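Mgp-operon protein 3 (Mycoplasma pneumoniae, PDB 6RJ1) probably takes part in cell adhesion as P40/P90, an immunodominant surface protein of this human pathogen. Local coordinates at residues Val64-Thr69 with Lys231-Trp236; Asn80-Asp85 with Pro137-Glu142; Ser475-Val480 with Ala490-Lys495. All coordinates share one frame; numbering follows the deposited sequence.

Contact 1: Val64-Thr69 with Lys231-Trp236; sequences VKFQDT and KLNESW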
loop_
_atom_site.group_PDB
_atom_site.type_symbol
_atom_site.label_atom_id
_atom_site.label_comp_id
_atom_site.label_asym_id
_atom_site.label_seq_id
_atom_site.Cartn_x
_atom_site.Cartn_y
_atom_site.Cartn_z
ATOM N N VAL A 64 -13.264 0.803 17.686
ATOM C CA VAL A 64 -13.709 2.043 17.045
ATOM C C VAL A 64 -15.146 1.907 16.530
ATOM O O VAL A 64 -15.536 0.841 16.052
ATOM C CB VAL A 64 -12.708 2.552 15.958
ATOM C CG1 VAL A 64 -13.151 3.878 15.352
ATOM C CG2 VAL A 64 -11.294 2.688 16.521
ATOM N N LYS A 65 -15.943 2.984 16.678
ATOM C CA LYS A 65 -17.308 3.044 16.171
ATOM C C LYS A 65 -17.504 4.258 15.255
ATOM O O LYS A 65 -16.891 5.311 15.458
ATOM C CB LYS A 65 -18.368 2.969 17.296
ATOM C CG LYS A 65 -18.531 4.217 18.169
ATOM C CD LYS A 65 -19.739 4.139 19.096
ATOM C CE LYS A 65 -19.880 5.330 20.031
ATOM N NZ LYS A 65 -18.765 5.424 21.022
ATOM N N PHE A 66 -18.335 4.083 14.234
ATOM C CA PHE A 66 -18.718 5.136 13.304
ATOM C C PHE A 66 -20.225 5.355 13.459
ATOM O O PHE A 66 -21.005 4.405 13.359
ATOM C CB PHE A 66 -18.325 4.781 11.855
ATOM C CG PHE A 66 -18.878 5.697 10.785
ATOM C CD1 PHE A 66 -18.451 7.015 10.684
ATOM C CD2 PHE A 66 -19.804 5.232 9.860
ATOM C CE1 PHE A 66 -18.953 7.856 9.688
ATOM C CE2 PHE A 66 -20.306 6.076 8.863
ATOM C CZ PHE A 66 -19.878 7.382 8.786
ATOM N N GLN A 67 -20.626 6.589 13.771
ATOM C CA GLN A 67 -22.040 6.900 13.933
ATOM C C GLN A 67 -22.668 7.218 12.582
ATOM O O GLN A 67 -22.416 8.279 12.014
ATOM C CB GLN A 67 -22.267 8.025 14.951
ATOM C CG GLN A 67 -23.154 7.636 16.147
ATOM C CD GLN A 67 -24.561 7.161 15.814
ATOM O OE1 GLN A 67 -25.063 6.203 16.415
ATOM N NE2 GLN A 67 -25.240 7.813 14.872
ATOM N N ASP A 68 -23.435 6.258 12.049
ATOM C CA ASP A 68 -24.137 6.370 10.775
ATOM C C ASP A 68 -25.628 6.259 11.020
ATOM O O ASP A 68 -26.080 5.318 11.677
ATOM C CB ASP A 68 -23.655 5.310 9.766
ATOM C CG ASP A 68 -23.905 3.860 10.150
ATOM O OD1 ASP A 68 -23.699 3.510 11.339
ATOM O OD2 ASP A 68 -24.302 3.075 9.266
ATOM N N THR A 69 -26.366 7.281 10.553
ATOM C CA THR A 69 -27.818 7.549 10.590
ATOM C C THR A 69 -27.954 9.062 10.488
ATOM O O THR A 69 -28.613 9.571 9.576
ATOM C CB THR A 69 -28.551 7.067 11.886
ATOM O OG1 THR A 69 -27.690 7.151 13.025
ATOM C CG2 THR A 69 -29.158 5.674 11.749
ATOM N N LYS A 231 -18.831 -2.357 4.988
ATOM C CA LYS A 231 -19.016 -0.994 5.459
ATOM C C LYS A 231 -18.196 -0.821 6.751
ATOM O O LYS A 231 -17.781 -1.808 7.363
ATOM C CB LYS A 231 -20.499 -0.691 5.689
ATOM C CG LYS A 231 -21.279 -0.441 4.404
ATOM C CD LYS A 231 -22.543 0.372 4.669
ATOM C CE LYS A 231 -23.144 0.873 3.382
ATOM N NZ LYS A 231 -24.301 1.775 3.626
ATOM N N LEU A 232 -17.933 0.431 7.135
ATOM C CA LEU A 232 -17.131 0.804 8.294
ATOM C C LEU A 232 -17.498 0.067 9.597
ATOM O O LEU A 232 -16.600 -0.385 10.307
ATOM C CB LEU A 232 -17.207 2.329 8.468
ATOM C CG LEU A 232 -15.978 3.170 8.079
ATOM C CD1 LEU A 232 -15.213 2.601 6.900
ATOM C CD2 LEU A 232 -16.373 4.596 7.822
ATOM N N ASN A 233 -18.802 -0.083 9.877
ATOM C CA ASN A 233 -19.311 -0.760 11.074
ATOM C C ASN A 233 -19.550 -2.270 10.876
ATOM O O ASN A 233 -19.890 -2.975 11.835
ATOM C CB ASN A 233 -20.560 -0.060 11.613
ATOM C CG ASN A 233 -20.264 1.313 12.155
ATOM O OD1 ASN A 233 -19.517 1.481 13.126
ATOM N ND2 ASN A 233 -20.828 2.329 11.530
ATOM N N GLU A 234 -19.351 -2.759 9.639
ATOM C CA GLU A 234 -19.471 -4.176 9.316
ATOM C C GLU A 234 -18.125 -4.836 9.604
ATOM O O GLU A 234 -17.126 -4.138 9.806
ATOM C CB GLU A 234 -19.874 -4.376 7.842
ATOM C CG GLU A 234 -21.355 -4.173 7.568
ATOM C CD GLU A 234 -21.800 -4.178 6.115
ATOM O OE1 GLU A 234 -20.933 -4.221 5.211
ATOM O OE2 GLU A 234 -23.030 -4.130 5.880
ATOM N N SER A 235 -18.095 -6.175 9.644
ATOM C CA SER A 235 -16.849 -6.911 9.871
ATOM C C SER A 235 -16.504 -7.772 8.675
ATOM O O SER A 235 -17.397 -8.356 8.043
ATOM C CB SER A 235 -16.959 -7.802 11.101
ATOM O OG SER A 235 -17.145 -7.020 12.264
ATOM N N TRP A 236 -15.197 -7.886 8.391
ATOM C CA TRP A 236 -14.703 -8.757 7.334
ATOM C C TRP A 236 -14.728 -10.190 7.879
ATOM O O TRP A 236 -14.501 -10.382 9.086
ATOM C CB TRP A 236 -13.245 -8.424 7.009
ATOM C CG TRP A 236 -12.996 -7.106 6.358
ATOM C CD1 TRP A 236 -13.633 -6.589 5.266
ATOM C CD2 TRP A 236 -11.924 -6.210 6.660
ATOM N NE1 TRP A 236 -13.049 -5.398 4.900
ATOM C CE2 TRP A 236 -12.006 -5.135 5.748
ATOM C CE3 TRP A 236 -10.916 -6.193 7.642
ATOM C CZ2 TRP A 236 -11.112 -4.061 5.779
ATOM C CZ3 TRP A 236 -10.024 -5.138 7.663
ATOM C CH2 TRP A 236 -10.131 -4.080 6.751
#
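Asn233, the third residue of the type I beta turn Lys231-Glu234, plugs its side-chain amide into the backbone of Phe66 at the end of strand 64-66. Lys65 and Gln67 bond through their backbones to Ser83 and Ala81 on one edge; Phe66 N and O face the other, where the amide meets both, perhaps as a further strand would. With CG anti to its own carbonyl carbon (chi1 -67°), the side chain leaves the turn toward Phe66. Its oxygen accepts from Phe66: OD1 lies 3.1 Å from Phe66 N, and the N-H comes in the carbonyl plane, on a lone pair. In return Asn233 ND2 donates to Phe66 O at 2.8 Å, a more bent bond with an N-H...O angle of 140°.

One residue earlier in the turn, Leu232 works on the ring instead of the backbone. Its CD2 sits over one face of the Phe66 ring, 4.1 Å from the centroid, in a CH-pi contact. Leu161 of helix 157-163 touches both side chains, and Tyr158 meets the Phe66 ring. Asp68 reaches tip to tip toward the same amide; its OD1 lies 3.1 Å from Asn233 ND2, but the angle is too poor for a hydrogen bond.

Contact 2: Asn80-Asp85 with Pro137-Glu142; sequences NALSFD and PYVKQE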
loop_
_atom_site.group_PDB
_atom_site.type_symbol
_atom_site.label_atom_id
_atom_site.label_comp_id
_atom_site.label_asym_id
_atom_site.label_seq_id
_atom_site.Cartn_x
_atom_site.Cartn_y
_atom_site.Cartn_z
ATOM N N ASN A 80 -17.645 14.441 16.483
ATOM C CA ASN A 80 -16.988 13.526 15.552
ATOM C C ASN A 80 -17.789 12.226 15.446
ATOM O O ASN A 80 -18.166 11.653 16.471
ATOM C CB ASN A 80 -15.541 13.247 15.994
ATOM C CG ASN A 80 -14.625 12.650 14.942
ATOM O OD1 ASN A 80 -15.035 12.213 13.859
ATOM N ND2 ASN A 80 -13.343 12.608 15.248
ATOM N N ALA A 81 -18.064 11.783 14.202
ATOM C CA ALA A 81 -18.806 10.557 13.901
ATOM C C ALA A 81 -17.983 9.343 14.289
ATOM O O ALA A 81 -18.530 8.282 14.591
ATOM C CB ALA A 81 -19.143 10.506 12.424
ATOM N N LEU A 82 -16.654 9.528 14.293
ATOM C CA LEU A 82 -15.625 8.566 14.664
ATOM C C LEU A 82 -15.303 8.741 16.150
ATOM O O LEU A 82 -15.073 9.861 16.611
ATOM C CB LEU A 82 -14.376 8.829 13.800
ATOM C CG LEU A 82 -13.970 7.779 12.759
ATOM C CD1 LEU A 82 -15.163 7.172 12.056
ATOM C CD2 LEU A 82 -13.025 8.369 11.740
ATOM N N SER A 83 -15.339 7.635 16.905
ATOM C CA SER A 83 -15.029 7.618 18.338
ATOM C C SER A 83 -14.577 6.237 18.785
ATOM O O SER A 83 -14.825 5.248 18.089
ATOM C CB SER A 83 -16.226 8.063 19.168
ATOM O OG SER A 83 -17.317 7.177 18.991
ATOM N N PHE A 84 -13.919 6.170 19.948
ATOM C CA PHE A 84 -13.489 4.903 20.509
ATOM C C PHE A 84 -14.649 4.301 21.306
ATOM O O PHE A 84 -15.291 5.007 22.089
ATOM C CB PHE A 84 -12.240 5.074 21.386
ATOM C CG PHE A 84 -10.961 5.451 20.667
ATOM C CD1 PHE A 84 -10.307 4.536 19.843
ATOM C CD2 PHE A 84 -10.379 6.697 20.860
ATOM C CE1 PHE A 84 -9.122 4.881 19.192
ATOM C CE2 PHE A 84 -9.183 7.037 20.214
ATOM C CZ PHE A 84 -8.568 6.129 19.379
ATOM N N ASP A 85 -14.945 3.013 21.064
ATOM C CA ASP A 85 -16.003 2.269 21.738
ATOM C C ASP A 85 -15.459 1.610 23.013
ATOM O O ASP A 85 -15.093 0.429 23.004
ATOM C CB ASP A 85 -16.648 1.235 20.793
ATOM C CG ASP A 85 -18.084 0.892 21.157
ATOM O OD1 ASP A 85 -18.310 0.341 22.265
ATOM O OD2 ASP A 85 -18.987 1.203 20.351
ATOM N N PRO A 137 -9.223 10.478 13.197
ATOM C CA PRO A 137 -9.380 11.690 12.369
ATOM C C PRO A 137 -10.753 12.331 12.594
ATOM O O PRO A 137 -11.645 11.670 13.139
ATOM C CB PRO A 137 -9.219 11.168 10.943
ATOM C CG PRO A 137 -9.595 9.743 11.018
ATOM C CD PRO A 137 -9.148 9.263 12.360
ATOM N N TYR A 138 -10.923 13.611 12.214
ATOM C CA TYR A 138 -12.210 14.262 12.416
ATOM C C TYR A 138 -13.136 14.171 11.197
ATOM O O TYR A 138 -12.721 14.419 10.065
ATOM C CB TYR A 138 -12.047 15.712 12.894
ATOM C CG TYR A 138 -13.358 16.403 13.210
ATOM C CD1 TYR A 138 -13.925 16.324 14.480
ATOM C CD2 TYR A 138 -14.035 17.134 12.241
ATOM C CE1 TYR A 138 -15.139 16.950 14.771
ATOM C CE2 TYR A 138 -15.265 17.731 12.510
ATOM C CZ TYR A 138 -15.805 17.651 13.781
ATOM O OH TYR A 138 -17.001 18.272 14.041
ATOM N N VAL A 139 -14.407 13.835 11.460
ATOM C CA VAL A 139 -15.495 13.775 10.486
ATOM C C VAL A 139 -16.794 14.142 11.212
ATOM O O VAL A 139 -17.200 13.454 12.149
ATOM C CB VAL A 139 -15.552 12.481 9.627
ATOM C CG1 VAL A 139 -15.756 11.222 10.468
ATOM C CG2 VAL A 139 -16.603 12.593 8.531
ATOM N N LYS A 140 -17.382 15.285 10.837
ATOM C CA LYS A 140 -18.561 15.843 11.497
ATOM C C LYS A 140 -19.836 15.069 11.175
ATOM O O LYS A 140 -20.147 14.853 10.003
ATOM C CB LYS A 140 -18.680 17.354 11.186
ATOM C CG LYS A 140 -19.970 18.053 11.626
ATOM C CD LYS A 140 -20.697 18.643 10.404
ATOM C CE LYS A 140 -21.961 19.401 10.729
ATOM N NZ LYS A 140 -21.677 20.753 11.281
ATOM N N GLN A 141 -20.563 14.648 12.236
ATOM C CA GLN A 141 -21.849 13.952 12.140
ATOM C C GLN A 141 -22.827 14.980 11.601
ATOM O O GLN A 141 -22.962 16.059 12.183
ATOM C CB GLN A 141 -22.289 13.427 13.510
ATOM C CG GLN A 141 -22.674 11.962 13.464
ATOM C CD GLN A 141 -23.193 11.462 14.780
ATOM O OE1 GLN A 141 -24.376 11.138 14.910
ATOM N NE2 GLN A 141 -22.319 11.362 15.781
ATOM N N GLU A 142 -23.440 14.694 10.450
ATOM C CA GLU A 142 -24.260 15.662 9.741
ATOM C C GLU A 142 -25.630 15.943 10.394
ATOM O O GLU A 142 -25.639 16.626 11.415
ATOM C CB GLU A 142 -24.371 15.291 8.261
ATOM C CG GLU A 142 -23.005 15.384 7.605
ATOM C CD GLU A 142 -22.971 15.759 6.142
ATOM O OE1 GLU A 142 -23.708 15.133 5.347
ATOM O OE2 GLU A 142 -22.181 16.661 5.788
#
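Ala81 N donates to Val139 O at 2.8 Å and 174°, almost along the C=O axis, where the loop leading into strand 82-84 runs beside the loop that follows strand 125-135. Next to this nearly straight bond, Asn80 and Lys140 form a single backbone bridge, with CA atoms 4.9 Å apart. Just beyond, Gln141 pairs its backbone with Gln79.

The Asn80 side chain does most of the stitching. Its CG lies anti to the backbone N (chi1 -163°), beside the carbonyl carbon, and the amide it carries bonds to the peptide units on either side of Tyr138. ND2 donates to Pro137 O at 2.9 Å, and that oxygen lies in the amide plane. OD1 accepts twice: Val139 N is 3.0 Å from Asn80 OD1, and Leu82 N, two residues on in an Asx turn, is 3.2 Å from it. The two N-H groups come from opposite faces of the amide, each well out of its plane. The Tyr138 ring meets the same side chain obliquely, its CD1 3.8 Å from Asn80 CG.

Apolar contacts flank these bonds. Leu82 CD2 meets Pro137 CG at 3.8 Å, the two side chains crossing obliquely, and also touches Val139 CG1. Ala81 CB lies between Val139 CG1 and the CG of Gln141, with Tyr158 of helix 157-163 against both Ala81 and Val139.

One amide thus carries three hydrogen bonds: two to the 137-142 loop, which has no regular strand structure here, and one to Leu82 N in its own segment. The bonds from both faces and the in-plane N-H should together fix the rotation of the amide, and they satisfy backbone groups in a largely buried joint.

Contact 3: Ser475-Val480 with Ala490-Lys495; sequences SLWYWV and ATWWAK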
loop_
_atom_site.group_PDB
_atom_site.type_symbol
_atom_site.label_atom_id
_atom_site.label_comp_id
_atom_site.label_asym_id
_atom_site.label_seq_id
_atom_site.Cartn_x
_atom_site.Cartn_y
_atom_site.Cartn_z
ATOM N N SER A 475 -4.501 2.197 4.320
ATOM C CA SER A 475 -4.731 3.163 5.384
ATOM C C SER A 475 -5.338 4.435 4.805
ATOM O O SER A 475 -4.881 4.926 3.776
ATOM C CB SER A 475 -3.446 3.439 6.159
ATOM O OG SER A 475 -2.429 3.997 5.347
ATOM N N LEU A 476 -6.389 4.944 5.459
ATOM C CA LEU A 476 -7.147 6.109 5.036
ATOM C C LEU A 476 -6.690 7.418 5.675
ATOM O O LEU A 476 -7.139 8.498 5.270
ATOM C CB LEU A 476 -8.648 5.860 5.295
ATOM C CG LEU A 476 -9.442 5.131 4.194
ATOM C CD1 LEU A 476 -9.023 3.656 4.048
ATOM C CD2 LEU A 476 -10.912 5.172 4.491
ATOM N N TRP A 477 -5.797 7.333 6.665
ATOM C CA TRP A 477 -5.307 8.511 7.384
ATOM C C TRP A 477 -3.870 8.350 7.883
ATOM O O TRP A 477 -3.309 7.252 7.825
ATOM C CB TRP A 477 -6.265 8.866 8.537
ATOM C CG TRP A 477 -6.524 7.716 9.461
ATOM C CD1 TRP A 477 -5.691 7.239 10.433
ATOM C CD2 TRP A 477 -7.691 6.880 9.482
ATOM N NE1 TRP A 477 -6.277 6.175 11.077
ATOM C CE2 TRP A 477 -7.501 5.923 10.506
ATOM C CE3 TRP A 477 -8.892 6.863 8.754
ATOM C CZ2 TRP A 477 -8.461 4.951 10.806
ATOM C CZ3 TRP A 477 -9.839 5.892 9.046
ATOM C CH2 TRP A 477 -9.617 4.948 10.057
ATOM N N TYR A 478 -3.274 9.453 8.365
ATOM C CA TYR A 478 -1.903 9.485 8.886
ATOM C C TYR A 478 -1.779 10.568 9.949
ATOM O O TYR A 478 -2.579 11.496 9.968
ATOM C CB TYR A 478 -0.889 9.714 7.748
ATOM C CG TYR A 478 -1.045 11.047 7.043
ATOM C CD1 TYR A 478 -2.013 11.228 6.057
ATOM C CD2 TYR A 478 -0.212 12.122 7.349
ATOM C CE1 TYR A 478 -2.158 12.448 5.405
ATOM C CE2 TYR A 478 -0.348 13.347 6.701
ATOM C CZ TYR A 478 -1.319 13.503 5.723
ATOM O OH TYR A 478 -1.453 14.704 5.073
ATOM N N TRP A 479 -0.776 10.467 10.813
ATOM C CA TRP A 479 -0.581 11.441 11.880
ATOM C C TRP A 479 0.612 12.347 11.686
ATOM O O TRP A 479 1.626 11.922 11.151
ATOM C CB TRP A 479 -0.440 10.728 13.229
ATOM C CG TRP A 479 -1.746 10.343 13.835
ATOM C CD1 TRP A 479 -2.510 11.093 14.678
ATOM C CD2 TRP A 479 -2.451 9.110 13.640
ATOM N NE1 TRP A 479 -3.655 10.406 15.018
ATOM C CE2 TRP A 479 -3.632 9.174 14.414
ATOM C CE3 TRP A 479 -2.197 7.951 12.887
ATOM C CZ2 TRP A 479 -4.557 8.127 14.453
ATOM C CZ3 TRP A 479 -3.115 6.914 12.930
ATOM C CH2 TRP A 479 -4.277 7.006 13.704
ATOM N N VAL A 480 0.472 13.596 12.123
ATOM C CA VAL A 480 1.502 14.623 12.234
ATOM C C VAL A 480 1.188 15.239 13.614
ATOM O O VAL A 480 0.209 15.988 13.765
ATOM C CB VAL A 480 1.553 15.686 11.099
ATOM C CG1 VAL A 480 2.604 16.753 11.412
ATOM C CG2 VAL A 480 1.834 15.051 9.746
ATOM N N ALA A 490 -5.696 12.440 13.371
ATOM C CA ALA A 490 -5.087 12.054 12.108
ATOM C C ALA A 490 -5.571 12.967 10.982
ATOM O O ALA A 490 -6.633 13.605 11.089
ATOM C CB ALA A 490 -5.441 10.612 11.790
ATOM N N THR A 491 -4.787 13.025 9.900
ATOM C CA THR A 491 -5.102 13.760 8.675
ATOM C C THR A 491 -5.599 12.723 7.675
ATOM O O THR A 491 -4.971 11.679 7.522
ATOM C CB THR A 491 -3.852 14.476 8.124
ATOM O OG1 THR A 491 -3.193 15.177 9.177
ATOM C CG2 THR A 491 -4.173 15.423 6.964
ATOM N N TRP A 492 -6.718 13.013 6.995
ATOM C CA TRP A 492 -7.286 12.127 5.978
ATOM C C TRP A 492 -6.426 12.146 4.723
ATOM O O TRP A 492 -6.017 13.226 4.291
ATOM C CB TRP A 492 -8.696 12.596 5.605
ATOM C CG TRP A 492 -9.706 12.424 6.692
ATOM C CD1 TRP A 492 -10.150 13.379 7.557
ATOM C CD2 TRP A 492 -10.424 11.228 7.007
ATOM N NE1 TRP A 492 -11.100 12.849 8.397
ATOM C CE2 TRP A 492 -11.283 11.525 8.087
ATOM C CE3 TRP A 492 -10.429 9.927 6.477
ATOM C CZ2 TRP A 492 -12.143 10.573 8.643
ATOM C CZ3 TRP A 492 -11.269 8.980 7.040
ATOM C CH2 TRP A 492 -12.116 9.307 8.106
ATOM N N TRP A 493 -6.189 10.968 4.111
ATOM C CA TRP A 493 -5.463 10.896 2.841
ATOM C C TRP A 493 -6.290 11.540 1.710
ATOM O O TRP A 493 -5.718 12.180 0.822
ATOM C CB TRP A 493 -5.091 9.456 2.481
ATOM C CG TRP A 493 -3.812 8.980 3.104
ATOM C CD1 TRP A 493 -3.659 7.914 3.940
ATOM C CD2 TRP A 493 -2.505 9.547 2.928
ATOM N NE1 TRP A 493 -2.339 7.774 4.292
ATOM C CE2 TRP A 493 -1.606 8.761 3.683
ATOM C CE3 TRP A 493 -2.000 10.638 2.187
ATOM C CZ2 TRP A 493 -0.234 9.049 3.748
ATOM C CZ3 TRP A 493 -0.642 10.911 2.237
ATOM C CH2 TRP A 493 0.226 10.133 3.020
ATOM N N ALA A 494 -7.638 11.410 1.787
ATOM C CA ALA A 494 -8.602 11.982 0.842
ATOM C C ALA A 494 -8.569 13.510 0.851
ATOM O O ALA A 494 -9.055 14.135 -0.092
ATOM C CB ALA A 494 -10.009 11.482 1.152
ATOM N N LYS A 495 -8.020 14.107 1.922
ATOM C CA LYS A 495 -7.869 15.559 2.075
ATOM C C LYS A 495 -6.393 15.976 1.855
ATOM O O LYS A 495 -6.045 17.138 2.070
ATOM C CB LYS A 495 -8.392 16.024 3.439
ATOM C CG LYS A 495 -9.905 16.136 3.504
ATOM C CD LYS A 495 -10.426 16.335 4.924
ATOM C CE LYS A 495 -10.420 17.776 5.375
ATOM N NZ LYS A 495 -11.265 17.985 6.586
HETATM O O HOH W 1 -1.252 6.075 6.500
HETATM O O HOH W 2 -8.700 9.069 3.196
HETATM O O HOH W 3 -2.169 14.543 11.863
#
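Tyr478 and Thr491 are a hydrogen-bonded pair of the antiparallel hairpin formed by strands 477-482 and 487-492. Tyr478 N donates to Thr491 O at 2.9 Å, and Thr491 N returns a bond to Tyr478 O; Trp493 N continues the ladder to Leu476 O.

The tightly packed part is aromatic and occupies both faces of the sheet. On the face of Tyr478 and Thr491, the tyrosine ring is held between two neighbours. Thr491 CB lies over one face, 3.9 Å from the ring centroid, and Trp493 CH2 lies over the opposite face, toward its rim. Tyr478 CD1 stands over the centre of the Trp493 indole at 3.4 Å from its CE2, with the planes 34° apart. On the face of Trp477 and Trp492, the indoles run side by side but turned at 88°, an offset edge-to-face pair: the edge of Trp477 turns toward the face of Trp492, CE3 of the former 3.6 Å from CZ3 of the latter. Ala490 CB sits over the five-membered ring of Trp479, 3.7 Å from its centroid.

The looser part is a hydrated margin where three waters bridge polar atoms, although the contact as a whole is buried. One joins Ser475 OG, Trp477 O and Trp493 NE1, lying in the indole plane 3.0 Å from that nitrogen. A second donates to Leu476 O and accepts from Ala494 N. A third bridges Val480 N and Thr491 OG1, which is also bonded to Ala707 O.

Further off in the chain, Tyr138 O meets Trp492 NE1 and Ala135 O meets Trp479 NE1; Tyr478 OH bonds Thr496, just past Lys495. The hairpin and the residues just after it therefore bury four tryptophans and a tyrosine while each polar edge named here keeps a protein or water partner.

In the fold
Contact 2 is the middle of the three, its centre about 11 Å from that of contact 1 and about 14 Å from that of contact 3; contacts 1 and 3 lie about 18 Å apart between centres and do not touch. Strands 64-66 and 82-84 pair as a small antiparallel sheet shared by contacts 1 and 2, while helix 157-163 packs on both. Along the chain, contact 2 falls between the two halves of contact 1, and contact 3 follows. Pro137 packs on Trp477 and Trp492, linking contact 2 to the eight-stranded sheet holding the hairpin. Chain regions distant in sequence thus meet against the MgpC adhesin region that holds contact 3, a family related to beta propellers.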